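Local coordinates for protein alcohol oxidase (PDB 6F74) that is a VAO-type flavoprotein that binds FAD and probably oxidises a substrate, perhaps an alcohol, with oxygen, at residues A333-N347 with K387-F399. Residues are numbered along the deposited sequence; the frame is centred on the assembly and turned at random.
Sequences AIAVLHQQLPALSNN and KAVAPLMNALKKF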
ATOM      1  N   ALA A 333     -26.087  -6.634  11.441  1.00 23.17           N
ATOM      2  CA  ALA A 333     -25.768  -7.661  10.459  1.00 22.83           C
ATOM      3  C   ALA A 333     -24.300  -7.608  10.055  1.00 22.38           C
ATOM      4  O   ALA A 333     -23.705  -8.637   9.826  1.00 22.25           O
ATOM      5  CB  ALA A 333     -26.661  -7.511   9.239  1.00 22.76           C
ATOM      6  N   ILE A 334     -23.723  -6.408   9.989  1.00 22.19           N
ATOM      7  CA  ILE A 334     -22.299  -6.228   9.675  1.00 21.79           C
ATOM      8  C   ILE A 334     -21.432  -6.781  10.811  1.00 21.93           C
ATOM      9  O   ILE A 334     -20.405  -7.443  10.567  1.00 21.71           O
ATOM     10  CB  ILE A 334     -21.979  -4.749   9.354  1.00 21.63           C
ATOM     11  CG1 ILE A 334     -22.623  -4.417   8.003  1.00 21.48           C
ATOM     12  CG2 ILE A 334     -20.473  -4.509   9.296  1.00 21.29           C
ATOM     13  CD1 ILE A 334     -22.542  -2.976   7.567  1.00 21.41           C
ATOM     14  N   ALA A 335     -21.862  -6.541  12.041  1.00 22.37           N
ATOM     15  CA  ALA A 335     -21.218  -7.146  13.190  1.00 22.64           C
ATOM     16  C   ALA A 335     -21.254  -8.680  13.093  1.00 22.72           C
ATOM     17  O   ALA A 335     -20.224  -9.309  13.242  1.00 22.66           O
ATOM     18  CB  ALA A 335     -21.858  -6.668  14.479  1.00 23.20           C
ATOM     19  N   VAL A 336     -22.429  -9.253  12.816  1.00 22.89           N
ATOM     20  CA  VAL A 336     -22.578 -10.706  12.654  1.00 23.01           C
ATOM     21  C   VAL A 336     -21.666 -11.226  11.550  1.00 22.60           C
ATOM     22  O   VAL A 336     -21.014 -12.236  11.713  1.00 22.71           O
ATOM     23  CB  VAL A 336     -24.052 -11.114  12.332  1.00 23.23           C
ATOM     24  CG1 VAL A 336     -24.149 -12.564  11.853  1.00 23.30           C
ATOM     25  CG2 VAL A 336     -24.940 -10.930  13.554  1.00 23.77           C
ATOM     26  N   LEU A 337     -21.651 -10.524  10.422  1.00 22.20           N
ATOM     27  CA  LEU A 337     -20.851 -10.892   9.272  1.00 21.85           C
ATOM     28  C   LEU A 337     -19.371 -10.942   9.637  1.00 21.73           C
ATOM     29  O   LEU A 337     -18.658 -11.869   9.234  1.00 21.72           O
ATOM     30  CB  LEU A 337     -21.078  -9.902   8.113  1.00 21.51           C
ATOM     31  CG  LEU A 337     -20.199 -10.040   6.862  1.00 21.16           C
ATOM     32  CD1 LEU A 337     -20.960  -9.624   5.607  1.00 21.05           C
ATOM     33  CD2 LEU A 337     -18.899  -9.226   6.935  1.00 20.87           C
ATOM     34  N   HIS A 338     -18.908  -9.926  10.362  1.00 21.70           N
ATOM     35  CA  HIS A 338     -17.532  -9.919  10.843  1.00 21.65           C
ATOM     36  C   HIS A 338     -17.226 -11.183  11.663  1.00 22.07           C
ATOM     37  O   HIS A 338     -16.167 -11.776  11.500  1.00 22.05           O
ATOM     38  CB  HIS A 338     -17.195  -8.646  11.641  1.00 21.66           C
ATOM     39  CG  HIS A 338     -16.839  -7.469  10.782  1.00 21.23           C
ATOM     40  ND1 HIS A 338     -17.735  -6.855   9.938  1.00 21.07           N
ATOM     41  CD2 HIS A 338     -15.686  -6.773  10.669  1.00 20.99           C
ATOM     42  CE1 HIS A 338     -17.142  -5.855   9.318  1.00 20.75           C
ATOM     43  NE2 HIS A 338     -15.894  -5.784   9.740  1.00 20.67           N
ATOM     44  N   GLN A 339     -18.158 -11.598  12.513  1.00 22.50           N
ATOM     45  CA  GLN A 339     -17.988 -12.841  13.293  1.00 22.98           C
ATOM     46  C   GLN A 339     -17.881 -14.120  12.455  1.00 22.99           C
ATOM     47  O   GLN A 339     -17.367 -15.128  12.951  1.00 23.37           O
ATOM     48  CB  GLN A 339     -19.140 -13.027  14.277  1.00 23.47           C
ATOM     49  CG  GLN A 339     -19.258 -11.966  15.351  1.00 23.68           C
ATOM     50  CD  GLN A 339     -20.342 -12.330  16.352  1.00 24.27           C
ATOM     51  OE1 GLN A 339     -21.517 -12.213  16.058  1.00 24.29           O
ATOM     52  NE2 GLN A 339     -19.945 -12.763  17.530  1.00 24.81           N
ATOM     53  N   GLN A 340     -18.412 -14.098  11.227  1.00 22.67           N
ATOM     54  CA  GLN A 340     -18.381 -15.257  10.352  1.00 22.74           C
ATOM     55  C   GLN A 340     -17.107 -15.362   9.506  1.00 22.49           C
ATOM     56  O   GLN A 340     -16.873 -16.402   8.865  1.00 22.65           O
ATOM     57  CB  GLN A 340     -19.576 -15.243   9.411  1.00 22.62           C
ATOM     58  CG  GLN A 340     -20.922 -15.209  10.080  1.00 22.89           C
ATOM     59  CD  GLN A 340     -21.085 -16.325  11.108  1.00 23.45           C
ATOM     60  OE1 GLN A 340     -20.748 -17.485  10.850  1.00 23.68           O
ATOM     61  NE2 GLN A 340     -21.580 -15.970  12.277  1.00 23.74           N
ATOM     62  N   LEU A 341     -16.280 -14.312   9.510  1.00 22.15           N
ATOM     63  CA  LEU A 341     -15.160 -14.270   8.582  1.00 21.88           C
ATOM     64  C   LEU A 341     -14.129 -15.351   8.795  1.00 22.22           C
ATOM     65  O   LEU A 341     -13.614 -15.901   7.812  1.00 22.20           O
ATOM     66  CB  LEU A 341     -14.498 -12.857   8.537  1.00 21.46           C
ATOM     67  CG  LEU A 341     -15.380 -11.738   7.971  1.00 21.13           C
ATOM     68  CD1 LEU A 341     -14.558 -10.460   7.878  1.00 20.78           C
ATOM     69  CD2 LEU A 341     -16.012 -12.091   6.630  1.00 21.03           C
ATOM     70  N   PRO A 342     -13.816 -15.682  10.069  1.00 22.61           N
ATOM     71  CA  PRO A 342     -12.796 -16.710  10.247  1.00 23.01           C
ATOM     72  C   PRO A 342     -13.210 -18.072   9.698  1.00 23.37           C
ATOM     73  O   PRO A 342     -12.379 -18.761   9.103  1.00 23.54           O
ATOM     74  CB  PRO A 342     -12.570 -16.730  11.763  1.00 23.42           C
ATOM     75  CG  PRO A 342     -12.935 -15.354  12.198  1.00 23.08           C
ATOM     76  CD  PRO A 342     -14.090 -14.965  11.329  1.00 22.72           C
ATOM     77  N   ALA A 343     -14.463 -18.449   9.912  1.00 23.55           N
ATOM     78  CA  ALA A 343     -14.994 -19.677   9.326  1.00 23.89           C
ATOM     79  C   ALA A 343     -14.873 -19.656   7.803  1.00 23.60           C
ATOM     80  O   ALA A 343     -14.404 -20.608   7.182  1.00 23.91           O
ATOM     81  CB  ALA A 343     -16.459 -19.883   9.737  1.00 24.06           C
ATOM     82  N   LEU A 344     -15.281 -18.543   7.217  1.00 23.06           N
ATOM     83  CA  LEU A 344     -15.127 -18.343   5.783  1.00 22.79           C
ATOM     84  C   LEU A 344     -13.663 -18.480   5.338  1.00 22.80           C
ATOM     85  O   LEU A 344     -13.366 -19.209   4.386  1.00 23.01           O
ATOM     86  CB  LEU A 344     -15.729 -17.018   5.348  1.00 22.26           C
ATOM     87  CG  LEU A 344     -17.168 -17.145   4.874  1.00 22.31           C
ATOM     88  CD1 LEU A 344     -18.102 -17.754   5.921  1.00 22.67           C
ATOM     89  CD2 LEU A 344     -17.667 -15.783   4.409  1.00 21.86           C
ATOM     90  N   SER A 345     -12.767 -17.825   6.061  1.00 22.64           N
ATOM     91  CA  SER A 345     -11.357 -17.940   5.773  1.00 22.70           C
ATOM     92  C   SER A 345     -10.876 -19.387   5.848  1.00 23.35           C
ATOM     93  O   SER A 345     -10.155 -19.839   4.959  1.00 23.51           O
ATOM     94  CB  SER A 345     -10.531 -17.073   6.708  1.00 22.51           C
ATOM     95  OG  SER A 345      -9.177 -17.092   6.312  1.00 22.54           O
ATOM     96  N   ASN A 346     -11.261 -20.103   6.908  1.00 23.79           N
ATOM     97  CA  ASN A 346     -10.957 -21.529   7.023  1.00 24.51           C
ATOM     98  C   ASN A 346     -11.478 -22.399   5.868  1.00 24.74           C
ATOM     99  O   ASN A 346     -10.899 -23.428   5.553  1.00 25.30           O
ATOM    100  CB  ASN A 346     -11.512 -22.079   8.337  1.00 24.95           C
ATOM    101  CG  ASN A 346     -11.096 -23.507   8.573  1.00 25.76           C
ATOM    102  OD1 ASN A 346     -10.015 -23.898   8.115  1.00 26.01           O
ATOM    103  ND2 ASN A 346     -11.954 -24.317   9.260  1.00 26.24           N
ATOM    104  N   ASN A 347     -12.577 -21.977   5.262  1.00 24.39           N
ATOM    105  CA  ASN A 347     -13.149 -22.633   4.101  1.00 24.58           C
ATOM    106  C   ASN A 347     -12.530 -22.201   2.763  1.00 24.34           C
ATOM    107  O   ASN A 347     -13.094 -22.526   1.719  1.00 24.46           O
ATOM    108  CB  ASN A 347     -14.683 -22.359   4.057  1.00 24.37           C
ATOM    109  CG  ASN A 347     -15.431 -22.944   5.245  1.00 24.72           C
ATOM    110  OD1 ASN A 347     -14.931 -23.832   5.914  1.00 25.25           O
ATOM    111  ND2 ASN A 347     -16.653 -22.451   5.498  1.00 24.48           N
ATOM    112  N   LYS A 387     -21.110 -23.795  -0.277  1.00 25.07           N
ATOM    113  CA  LYS A 387     -20.866 -24.404   1.039  1.00 25.28           C
ATOM    114  C   LYS A 387     -19.895 -23.543   1.835  1.00 24.83           C
ATOM    115  O   LYS A 387     -20.082 -23.344   3.042  1.00 24.76           O
ATOM    116  CB  LYS A 387     -20.305 -25.808   0.912  1.00 25.97           C
ATOM    117  CG  LYS A 387     -21.281 -26.809   0.351  1.00 26.52           C
ATOM    118  CD  LYS A 387     -20.806 -28.239   0.458  1.00 27.30           C
ATOM    119  CE  LYS A 387     -21.894 -29.128  -0.131  1.00 27.84           C
ATOM    120  NZ  LYS A 387     -21.465 -30.527  -0.285  1.00 28.68           N
ATOM    121  N   ALA A 388     -18.887 -23.012   1.142  1.00 24.58           N
ATOM    122  CA  ALA A 388     -17.840 -22.227   1.781  1.00 24.20           C
ATOM    123  C   ALA A 388     -18.371 -20.955   2.461  1.00 23.66           C
ATOM    124  O   ALA A 388     -17.915 -20.620   3.553  1.00 23.54           O
ATOM    125  CB  ALA A 388     -16.726 -21.891   0.802  1.00 24.06           C
ATOM    126  N   VAL A 389     -19.362 -20.307   1.844  1.00 23.43           N
ATOM    127  CA  VAL A 389     -19.951 -19.070   2.392  1.00 23.00           C
ATOM    128  C   VAL A 389     -21.235 -19.325   3.178  1.00 23.21           C
ATOM    129  O   VAL A 389     -21.844 -18.391   3.682  1.00 22.97           O
ATOM    130  CB  VAL A 389     -20.203 -17.973   1.311  1.00 22.63           C
ATOM    131  CG1 VAL A 389     -18.904 -17.541   0.672  1.00 22.40           C
ATOM    132  CG2 VAL A 389     -21.227 -18.402   0.235  1.00 22.89           C
ATOM    133  N   ALA A 390     -21.626 -20.589   3.303  1.00 23.70           N
ATOM    134  CA  ALA A 390     -22.838 -20.955   3.993  1.00 23.97           C
ATOM    135  C   ALA A 390     -22.865 -20.442   5.419  1.00 23.89           C
ATOM    136  O   ALA A 390     -23.886 -19.897   5.813  1.00 23.84           O
ATOM    137  CB  ALA A 390     -23.084 -22.460   3.934  1.00 24.57           C
ATOM    138  N   PRO A 391     -21.753 -20.569   6.189  1.00 23.93           N
ATOM    139  CA  PRO A 391     -21.833 -20.070   7.561  1.00 23.94           C
ATOM    140  C   PRO A 391     -22.296 -18.603   7.638  1.00 23.50           C
ATOM    141  O   PRO A 391     -23.083 -18.262   8.525  1.00 23.63           O
ATOM    142  CB  PRO A 391     -20.401 -20.240   8.080  1.00 23.99           C
ATOM    143  CG  PRO A 391     -19.843 -21.355   7.254  1.00 24.26           C
ATOM    144  CD  PRO A 391     -20.398 -21.070   5.894  1.00 24.00           C
ATOM    145  N   LEU A 392     -21.856 -17.789   6.680  1.00 23.07           N
ATOM    146  CA  LEU A 392     -22.323 -16.398   6.558  1.00 22.71           C
ATOM    147  C   LEU A 392     -23.772 -16.252   6.094  1.00 22.80           C
ATOM    148  O   LEU A 392     -24.526 -15.515   6.716  1.00 22.82           O
ATOM    149  CB  LEU A 392     -21.419 -15.573   5.622  1.00 22.27           C
ATOM    150  CG  LEU A 392     -21.821 -14.091   5.466  1.00 21.94           C
ATOM    151  CD1 LEU A 392     -21.956 -13.332   6.771  1.00 21.97           C
ATOM    152  CD2 LEU A 392     -20.815 -13.429   4.549  1.00 21.57           C
ATOM    153  N   MET A 393     -24.162 -16.916   5.018  1.00 22.91           N
ATOM    154  CA  MET A 393     -25.571 -16.783   4.522  1.00 23.05           C
ATOM    155  C   MET A 393     -26.595 -17.317   5.500  1.00 23.44           C
ATOM    156  O   MET A 393     -27.670 -16.726   5.679  1.00 23.51           O
ATOM    157  CB  MET A 393     -25.732 -17.436   3.142  1.00 23.17           C
ATOM    158  CG  MET A 393     -24.749 -16.912   2.100  1.00 22.85           C
ATOM    159  SD  MET A 393     -24.803 -15.120   1.870  1.00 22.42           S
ATOM    160  CE  MET A 393     -23.597 -14.509   2.950  1.00 22.11           C
ATOM    161  N   ASN A 394     -26.228 -18.395   6.190  1.00 23.74           N
ATOM    162  CA  ASN A 394     -27.065 -18.938   7.245  1.00 24.16           C
ATOM    163  C   ASN A 394     -27.228 -17.926   8.378  1.00 24.10           C
ATOM    164  O   ASN A 394     -28.342 -17.772   8.896  1.00 24.35           O
ATOM    165  CB  ASN A 394     -26.496 -20.248   7.795  1.00 24.54           C
ATOM    166  CG  ASN A 394     -26.508 -21.384   6.772  1.00 24.77           C
ATOM    167  OD1 ASN A 394     -27.222 -21.354   5.763  1.00 24.74           O
ATOM    168  ND2 ASN A 394     -25.748 -22.429   7.062  1.00 25.08           N
ATOM    169  N   ALA A 395     -26.156 -17.247   8.763  1.00 23.82           N
ATOM    170  CA  ALA A 395     -26.237 -16.276   9.853  1.00 23.84           C
ATOM    171  C   ALA A 395     -27.051 -15.071   9.438  1.00 23.65           C
ATOM    172  O   ALA A 395     -27.718 -14.467  10.273  1.00 23.87           O
ATOM    173  CB  ALA A 395     -24.866 -15.861  10.345  1.00 23.63           C
ATOM    174  N   LEU A 396     -27.005 -14.734   8.154  1.00 23.33           N
ATOM    175  CA  LEU A 396     -27.818 -13.644   7.593  1.00 23.23           C
ATOM    176  C   LEU A 396     -29.288 -13.909   7.378  1.00 23.57           C
ATOM    177  O   LEU A 396     -30.015 -12.955   7.230  1.00 23.61           O
ATOM    178  CB  LEU A 396     -27.218 -13.154   6.271  1.00 22.83           C
ATOM    179  CG  LEU A 396     -25.896 -12.400   6.457  1.00 22.46           C
ATOM    180  CD1 LEU A 396     -25.257 -12.155   5.094  1.00 22.13           C
ATOM    181  CD2 LEU A 396     -26.077 -11.094   7.242  1.00 22.46           C
ATOM    182  N   LYS A 397     -29.735 -15.163   7.386  1.00 23.87           N
ATOM    183  CA  LYS A 397     -31.181 -15.479   7.331  1.00 24.26           C
ATOM    184  C   LYS A 397     -31.990 -14.778   8.416  1.00 24.54           C
ATOM    185  O   LYS A 397     -33.140 -14.448   8.187  1.00 24.78           O
ATOM    186  CB  LYS A 397     -31.448 -16.984   7.430  1.00 24.60           C
ATOM    187  CG  LYS A 397     -30.958 -17.790   6.238  1.00 24.49           C
ATOM    188  CD  LYS A 397     -31.019 -19.278   6.545  1.00 24.89           C
ATOM    189  CE  LYS A 397     -30.480 -20.121   5.402  1.00 24.88           C
ATOM    190  NZ  LYS A 397     -30.712 -21.562   5.663  1.00 25.37           N
ATOM    191  N   LYS A 398     -31.406 -14.510   9.570  1.00 24.58           N
ATOM    192  CA  LYS A 398     -32.129 -13.818  10.671  1.00 24.94           C
ATOM    193  C   LYS A 398     -32.481 -12.372  10.371  1.00 24.85           C
ATOM    194  O   LYS A 398     -33.271 -11.763  11.105  1.00 25.23           O
ATOM    195  CB  LYS A 398     -31.329 -13.832  11.987  1.00 25.08           C
ATOM    196  CG  LYS A 398     -30.958 -15.216  12.526  1.00 25.31           C
ATOM    197  CD  LYS A 398     -32.193 -16.063  12.788  1.00 25.82           C
ATOM    198  CE  LYS A 398     -32.051 -17.004  13.977  1.00 26.30           C
ATOM    199  NZ  LYS A 398     -33.294 -17.765  14.204  1.00 26.81           N
ATOM    200  N   PHE A 399     -31.858 -11.811   9.335  1.00 24.40           N
ATOM    201  CA  PHE A 399     -32.057 -10.418   8.927  1.00 24.30           C
ATOM    202  C   PHE A 399     -32.898 -10.276   7.665  1.00 24.33           C
ATOM    203  O   PHE A 399     -32.978  -9.191   7.133  1.00 24.26           O
ATOM    204  CB  PHE A 399     -30.686  -9.754   8.743  1.00 23.83           C
ATOM    205  CG  PHE A 399     -29.889  -9.668  10.013  1.00 23.88           C
ATOM    206  CD1 PHE A 399     -30.149  -8.654  10.955  1.00 24.17           C
ATOM    207  CD2 PHE A 399     -28.907 -10.597  10.284  1.00 23.72           C
ATOM    208  CE1 PHE A 399     -29.431  -8.577  12.147  1.00 24.30           C
ATOM    209  CE2 PHE A 399     -28.189 -10.536  11.482  1.00 23.84           C
ATOM    210  CZ  PHE A 399     -28.454  -9.522  12.414  1.00 24.13           C
TER
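Helices 333-346 and 387-396 run antiparallel (166°), their axes closing to 8.2 Å, with the CA atoms of Gln340 and Leu392 5.6 Å apart. Each helix is kinked about its proline, Pro342 or Pro391, where two successive backbone N atoms make no bond to the preceding turn. Leu344 packs as a knob into the hole formed by Ala388, Val389, Pro391 and Leu392; its CD2 lies 3.9 Å from Leu392 CD2, and the two side chains meet nearly at a right angle. Leu392, whose chi1 of -179° swings CG to the side away from its amide nitrogen, directs CD1 against CA and CG of Leu337, the latter at 3.7 Å; touching Leu337 through CD1 and Leu344 through CD2, it spans two turns of the facing helix. Farther along, Val336 divides its branches: CG1 meets Ala395 CB at 3.7 Å, whereas CG2 comes to the ring edge of Phe399. Over one face of that ring stands Ala333 CB, 3.8 Å from the centroid and almost straight above it, a well-centred CH-pi contact. At the opposite end, Asn347, the first residue beyond its helix, donates from ND2 to Ala388 O (3.0 Å, N-H...O angle 167°). The acceptor lies close to the amide plane, and the nearly straight bond ties this helix end to the neighbouring backbone. Far from the bound FAD, the two helices, following strands 311-320 and 370-378, pack side by side on the seven-stranded antiparallel sheet, consistent with the substrate (cap) domain of VAO-type flavoproteins: Leu337 and Leu341 reach strand 370-378, Leu344 and Val389 share Val349 of strand 349-356, and helix 448-458 flanks Ala335 and His338.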